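Local coordinates for protein alpha-rhamnosidase (Dictyoglomus thermophilum, PDB 6I60) that probably hydrolyses alpha-L-rhamnosides, releasing the terminal non-reducing alpha-L-rhamnose residues, at residues I173-M178 and I294-L299; E675-S680 and T722-P727. All coordinates share one frame; numbering follows the deposited sequence.

Contact 1: residues I173-M178 and I294-L299; sequences IAYAPM and ITLNSL
T295 runs alongside Y175, its side chain headed in the same direction. The beta carbon of T295 sits over one face of the tyrosine ring in a CH-pi contact. T295 CB is 4.3 Å from the ring centroid of Y175, 23° off the ring normal. T295 CA lies over the same ring, displaced toward its rim. L296 reaches the ring obliquely, with its CD2 methyl 3.6 Å from Y175 CE1. CG of Y175 stands beside the backbone N and anti to the carbonyl carbon (chi1 -86°), which lays the ring over the backbone of T295. The main chains also meet here through a CA-H...O contact, Y175 CA to T295 O at 3.2 Å.

On the I173 side, the branch methyl CG2 meets L296 CB at 3.7 Å. I173 CG1, the other branch, packs on S298 CB at 3.8 Å. On the other side of Y175, the A176 methyl touches the branch methyl of I294, CB to CG2 at 3.6 Å.

These segments belong to strands 171-184 and 288-298, an antiparallel pair. Segment 294-299 falls within the alpha-L-rhamnosidase N-terminal domain family. The first strand is interrupted by loop at Y175 and A176. The touching parts run 145° apart and meet through side-chain packing and the Y175 CA to T295 O contact. Backbone bonding between the strands is found further along, between M178 and T290.

N297 turns its ND2 toward A174 O, but at a poor angle for a bond; this ND2 is hydrogen-bonded elsewhere. N297 OD1 accepts from the backbone N of N251, whose ND2 in turn donates to A174 O. The Y291 ring also meets that of Y175. T295 and L296 bond through their backbones to I304, on neighbouring strand 302-306.

Contact 2: residues E675-S680 and T722-P727; sequences EKAYAS and TLNTLP
The Y678 ring is covered on one face by P727. P727 CG stands over the ring centre, 3.5 Å from the centroid of Y678 and 7° off the ring normal, a CH-pi contact. P727 CB lies farther along the same face, 3.5 Å from Y678 CZ. At the ring edge, near its plane, is the amide oxygen of N724, with OD1 3.5 Å from Y678 CD1. The ring and amide planes are 83° apart, close to perpendicular.

The same N724 OD1 accepts a weak hydrogen bond from the backbone N of Y678, at 3.4 Å. The A677 methyl lies beside the N724 amide, with A677 CB 4.1 Å from N724 ND2. L723 adds its carbonyl, whose O approaches Y678 CB at 3.2 Å. L723 CD1 lies 4.2 Å from A679 CA.

CG of Y678 is beside its backbone N (chi1 -72°), on the side where N724 OD1 sits. The far end of the tyrosine is tied elsewhere: its OH is hydrogen-bonded to OD1 of N669, on helix 651-672. The carbonyl of Y678 accepts from the T719 hydroxyl.

The contact joins the short strand 677-678, the second arm of a small antiparallel hairpin after helix 651-672, to the first turns of helix 722-729. Both lie in the six-hairpin glycosidase domain, whose family fold is an (alpha/alpha)6 barrel. Helices 738-750 and 626-648 pack against other parts of the 722-727 turn.

Proline has no N-H to give, so P727 cannot donate to L723 O as a regular helix residue would. The helix kinks there. Between these segments, packing and the CH-pi contact probably contribute more than the one weak hydrogen bond, while N669 and T719 hold Y678 from outside.

In the fold
Contact 1 and contact 2 do not touch. Their centres are 53 Å apart, and their nearest atoms about 33 Å. They follow one another along the chain: 173-178 and 294-299 close within the beta-rich part before 675-680 and 722-727 meet in the helical glycosidase domain. Helix 651-672, which leads into the hairpin of contact 2, carries Y656, E659 and L660 of a pocket that holds 2-(2-ethoxyethoxy)ethanol; none of the three belongs to contact 2 itself. Contact 1 has a triethylene glycol about 4 Å from the L296 side chain, probably from the crystallisation liquor. Residues 681-716, between the two segments of contact 2, are not modelled.

Contact 1: residues I173-M178 and I294-L299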
loop_
_atom_site.group_PDB
_atom_site.type_symbol
_atom_site.label_atom_id
_atom_site.label_comp_id
_atom_site.label_asym_id
_atom_site.label_seq_id
_atom_site.Cartn_x
_atom_site.Cartn_y
_atom_site.Cartn_z
ATOM N N ILE A 173 -21.274 -4.582 18.479
ATOM C CA ILE A 173 -20.331 -5.690 18.371
ATOM C C ILE A 173 -21.110 -6.987 18.538
ATOM O O ILE A 173 -21.607 -7.288 19.630
ATOM C CB ILE A 173 -19.205 -5.583 19.409
ATOM C CG1 ILE A 173 -18.343 -4.347 19.140
ATOM C CG2 ILE A 173 -18.353 -6.845 19.398
ATOM C CD1 ILE A 173 -18.125 -3.478 20.361
ATOM N N ALA A 174 -21.214 -7.758 17.458
ATOM C CA ALA A 174 -21.830 -9.073 17.505
ATOM C C ALA A 174 -20.823 -10.107 18.004
ATOM O O ALA A 174 -19.647 -9.813 18.235
ATOM C CB ALA A 174 -22.376 -9.456 16.132
ATOM N N TYR A 175 -21.288 -11.339 18.171
ATOM C CA TYR A 175 -20.436 -12.422 18.633
ATOM C C TYR A 175 -19.719 -13.052 17.440
ATOM O O TYR A 175 -19.727 -12.518 16.328
ATOM C CB TYR A 175 -21.258 -13.449 19.408
ATOM C CG TYR A 175 -21.431 -13.133 20.875
ATOM C CD1 TYR A 175 -21.707 -11.840 21.302
ATOM C CD2 TYR A 175 -21.327 -14.132 21.835
ATOM C CE1 TYR A 175 -21.871 -11.551 22.643
ATOM C CE2 TYR A 175 -21.488 -13.852 23.176
ATOM C CZ TYR A 175 -21.760 -12.562 23.575
ATOM O OH TYR A 175 -21.922 -12.283 24.912
ATOM N N ALA A 176 -19.088 -14.203 17.661
ATOM C CA ALA A 176 -18.355 -14.901 16.611
ATOM C C ALA A 176 -19.030 -16.231 16.308
ATOM O O ALA A 176 -18.783 -17.224 17.010
ATOM C CB ALA A 176 -16.896 -15.120 17.021
ATOM N N PRO A 177 -19.880 -16.309 15.290
ATOM C CA PRO A 177 -20.536 -17.579 14.974
ATOM C C PRO A 177 -19.618 -18.521 14.215
ATOM O O PRO A 177 -18.770 -18.106 13.421
ATOM C CB PRO A 177 -21.724 -17.152 14.104
ATOM C CG PRO A 177 -21.260 -15.907 13.436
ATOM C CD PRO A 177 -20.320 -15.218 14.400
ATOM N N MET A 178 -19.799 -19.811 14.478
ATOM C CA MET A 178 -19.087 -20.870 13.778
ATOM C C MET A 178 -20.070 -21.657 12.924
ATOM O O MET A 178 -21.222 -21.858 13.316
ATOM C CB MET A 178 -18.379 -21.805 14.763
ATOM C CG MET A 178 -17.581 -21.087 15.838
ATOM S SD MET A 178 -17.145 -22.162 17.217
ATOM C CE MET A 178 -15.360 -22.011 17.220
ATOM N N ILE A 294 -14.950 -17.389 21.295
ATOM C CA ILE A 294 -14.852 -15.951 21.072
ATOM C C ILE A 294 -16.216 -15.311 21.293
ATOM O O ILE A 294 -17.214 -15.717 20.686
ATOM C CB ILE A 294 -14.321 -15.650 19.662
ATOM C CG1 ILE A 294 -12.893 -16.173 19.507
ATOM C CG2 ILE A 294 -14.358 -14.156 19.389
ATOM C CD1 ILE A 294 -12.766 -17.309 18.526
ATOM N N THR A 295 -16.262 -14.306 22.169
ATOM C CA THR A 295 -17.485 -13.543 22.390
ATOM C C THR A 295 -17.462 -12.276 21.547
ATOM O O THR A 295 -17.669 -12.330 20.330
ATOM C CB THR A 295 -17.657 -13.194 23.871
ATOM O OG1 THR A 295 -16.627 -12.285 24.276
ATOM C CG2 THR A 295 -17.585 -14.452 24.727
ATOM N N LEU A 296 -17.205 -11.134 22.177
ATOM C CA LEU A 296 -17.144 -9.872 21.457
ATOM C C LEU A 296 -15.838 -9.760 20.682
ATOM O O LEU A 296 -14.778 -10.181 21.154
ATOM C CB LEU A 296 -17.279 -8.698 22.425
ATOM C CG LEU A 296 -18.525 -8.696 23.310
ATOM C CD1 LEU A 296 -18.487 -7.523 24.277
ATOM C CD2 LEU A 296 -19.778 -8.651 22.457
ATOM N N ASN A 297 -15.920 -9.190 19.481
ATOM C CA ASN A 297 -14.743 -8.971 18.653
ATOM C C ASN A 297 -14.928 -7.679 17.873
ATOM O O ASN A 297 -15.969 -7.476 17.242
ATOM C CB ASN A 297 -14.496 -10.153 17.705
ATOM C CG ASN A 297 -15.641 -10.377 16.731
ATOM O OD1 ASN A 297 -15.527 -10.074 15.543
ATOM N ND2 ASN A 297 -16.747 -10.916 17.229
ATOM N N SER A 298 -13.926 -6.805 17.932
ATOM C CA SER A 298 -13.993 -5.515 17.262
ATOM C C SER A 298 -12.585 -5.077 16.896
ATOM O O SER A 298 -11.643 -5.297 17.662
ATOM C CB SER A 298 -14.662 -4.458 18.148
ATOM O OG SER A 298 -15.040 -3.323 17.389
ATOM N N LEU A 299 -12.448 -4.457 15.722
ATOM C CA LEU A 299 -11.141 -3.969 15.295
ATOM C C LEU A 299 -10.628 -2.865 16.211
ATOM O O LEU A 299 -9.415 -2.738 16.406
ATOM C CB LEU A 299 -11.211 -3.465 13.853
ATOM C CG LEU A 299 -11.576 -4.491 12.780
ATOM C CD1 LEU A 299 -11.807 -3.809 11.440
ATOM C CD2 LEU A 299 -10.493 -5.548 12.667
#

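Contact 2: residues E675-S680 and T722-P727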
loop_
_atom_site.group_PDB
_atom_site.type_symbol
_atom_site.label_atom_id
_atom_site.label_comp_id
_atom_site.label_asym_id
_atom_site.label_seq_id
_atom_site.Cartn_x
_atom_site.Cartn_y
_atom_site.Cartn_z
ATOM N N GLU A 675 2.952 41.001 -6.652
ATOM C CA GLU A 675 4.178 41.759 -6.892
ATOM C C GLU A 675 5.445 40.937 -6.676
ATOM O O GLU A 675 6.216 40.724 -7.616
ATOM C CB GLU A 675 4.214 43.005 -6.005
ATOM C CG GLU A 675 5.468 43.847 -6.178
ATOM C CD GLU A 675 5.276 45.283 -5.730
ATOM O OE1 GLU A 675 6.291 45.981 -5.514
ATOM O OE2 GLU A 675 4.112 45.714 -5.593
ATOM N N LYS A 676 5.683 40.485 -5.443
ATOM C CA LYS A 676 6.904 39.766 -5.115
ATOM C C LYS A 676 6.677 38.389 -4.506
ATOM O O LYS A 676 7.648 37.641 -4.348
ATOM C CB LYS A 676 7.773 40.596 -4.156
ATOM C CG LYS A 676 8.893 41.362 -4.845
ATOM C CD LYS A 676 9.621 42.278 -3.873
ATOM C CE LYS A 676 10.987 42.677 -4.408
ATOM N NZ LYS A 676 11.974 42.883 -3.311
ATOM N N ALA A 677 5.444 38.030 -4.164
ATOM C CA ALA A 677 5.158 36.728 -3.579
ATOM C C ALA A 677 3.675 36.433 -3.757
ATOM O O ALA A 677 2.934 37.217 -4.357
ATOM C CB ALA A 677 5.567 36.679 -2.104
ATOM N N TYR A 678 3.249 35.287 -3.233
ATOM C CA TYR A 678 1.853 34.877 -3.262
ATOM C C TYR A 678 1.222 35.101 -1.894
ATOM O O TYR A 678 1.870 34.902 -0.861
ATOM C CB TYR A 678 1.721 33.405 -3.665
ATOM C CG TYR A 678 2.006 33.132 -5.127
ATOM C CD1 TYR A 678 3.306 33.150 -5.618
ATOM C CD2 TYR A 678 0.975 32.853 -6.016
ATOM C CE1 TYR A 678 3.571 32.903 -6.953
ATOM C CE2 TYR A 678 1.230 32.603 -7.353
ATOM C CZ TYR A 678 2.531 32.629 -7.816
ATOM O OH TYR A 678 2.792 32.382 -9.145
ATOM N N ALA A 679 -0.042 35.515 -1.889
ATOM C CA ALA A 679 -0.751 35.799 -0.648
ATOM C C ALA A 679 -2.249 35.769 -0.922
ATOM O O ALA A 679 -2.691 35.611 -2.064
ATOM C CB ALA A 679 -0.321 37.147 -0.063
ATOM N N SER A 680 -3.030 35.924 0.145
ATOM C CA SER A 680 -4.483 36.015 0.039
ATOM C C SER A 680 -5.083 36.599 1.315
ATOM O O SER A 680 -5.156 37.817 1.479
ATOM C CB SER A 680 -5.095 34.643 -0.246
ATOM O OG SER A 680 -6.490 34.752 -0.474
ATOM N N THR A 722 4.060 27.560 2.437
ATOM C CA THR A 722 3.033 26.850 1.680
ATOM C C THR A 722 2.540 27.687 0.506
ATOM O O THR A 722 2.283 27.155 -0.581
ATOM C CB THR A 722 1.871 26.476 2.605
ATOM O OG1 THR A 722 2.353 25.636 3.664
ATOM C CG2 THR A 722 0.776 25.743 1.843
ATOM N N LEU A 723 2.431 29.002 0.698
ATOM C CA LEU A 723 1.914 29.880 -0.345
ATOM C C LEU A 723 2.860 30.027 -1.529
ATOM O O LEU A 723 2.436 30.531 -2.572
ATOM C CB LEU A 723 1.608 31.262 0.239
ATOM C CG LEU A 723 0.353 31.380 1.111
ATOM C CD1 LEU A 723 0.385 32.657 1.939
ATOM C CD2 LEU A 723 -0.906 31.324 0.258
ATOM N N ASN A 724 4.113 29.599 -1.407
ATOM C CA ASN A 724 5.097 29.823 -2.458
ATOM C C ASN A 724 5.624 28.552 -3.108
ATOM O O ASN A 724 5.937 28.580 -4.299
ATOM C CB ASN A 724 6.285 30.631 -1.910
ATOM C CG ASN A 724 6.079 32.129 -2.037
ATOM O OD1 ASN A 724 5.183 32.587 -2.743
ATOM N ND2 ASN A 724 6.912 32.900 -1.350
ATOM N N THR A 725 5.741 27.444 -2.367
ATOM C CA THR A 725 6.237 26.212 -2.977
ATOM C C THR A 725 5.229 25.620 -3.952
ATOM O O THR A 725 5.623 24.959 -4.921
ATOM C CB THR A 725 6.586 25.176 -1.904
ATOM O OG1 THR A 725 5.382 24.656 -1.324
ATOM C CG2 THR A 725 7.437 25.791 -0.817
ATOM N N LEU A 726 3.933 25.845 -3.718
ATOM C CA LEU A 726 2.919 25.217 -4.566
ATOM C C LEU A 726 2.912 25.791 -5.979
ATOM O O LEU A 726 3.008 25.005 -6.938
ATOM C CB LEU A 726 1.546 25.309 -3.890
ATOM C CG LEU A 726 1.152 24.106 -3.028
ATOM C CD1 LEU A 726 2.004 24.043 -1.773
ATOM C CD2 LEU A 726 -0.323 24.158 -2.668
ATOM N N PRO A 727 2.813 27.110 -6.196
ATOM C CA PRO A 727 2.903 27.614 -7.576
ATOM C C PRO A 727 4.275 27.422 -8.198
ATOM O O PRO A 727 4.375 27.376 -9.431
ATOM C CB PRO A 727 2.554 29.102 -7.435
ATOM C CG PRO A 727 2.912 29.438 -6.041
ATOM C CD PRO A 727 2.602 28.211 -5.234
#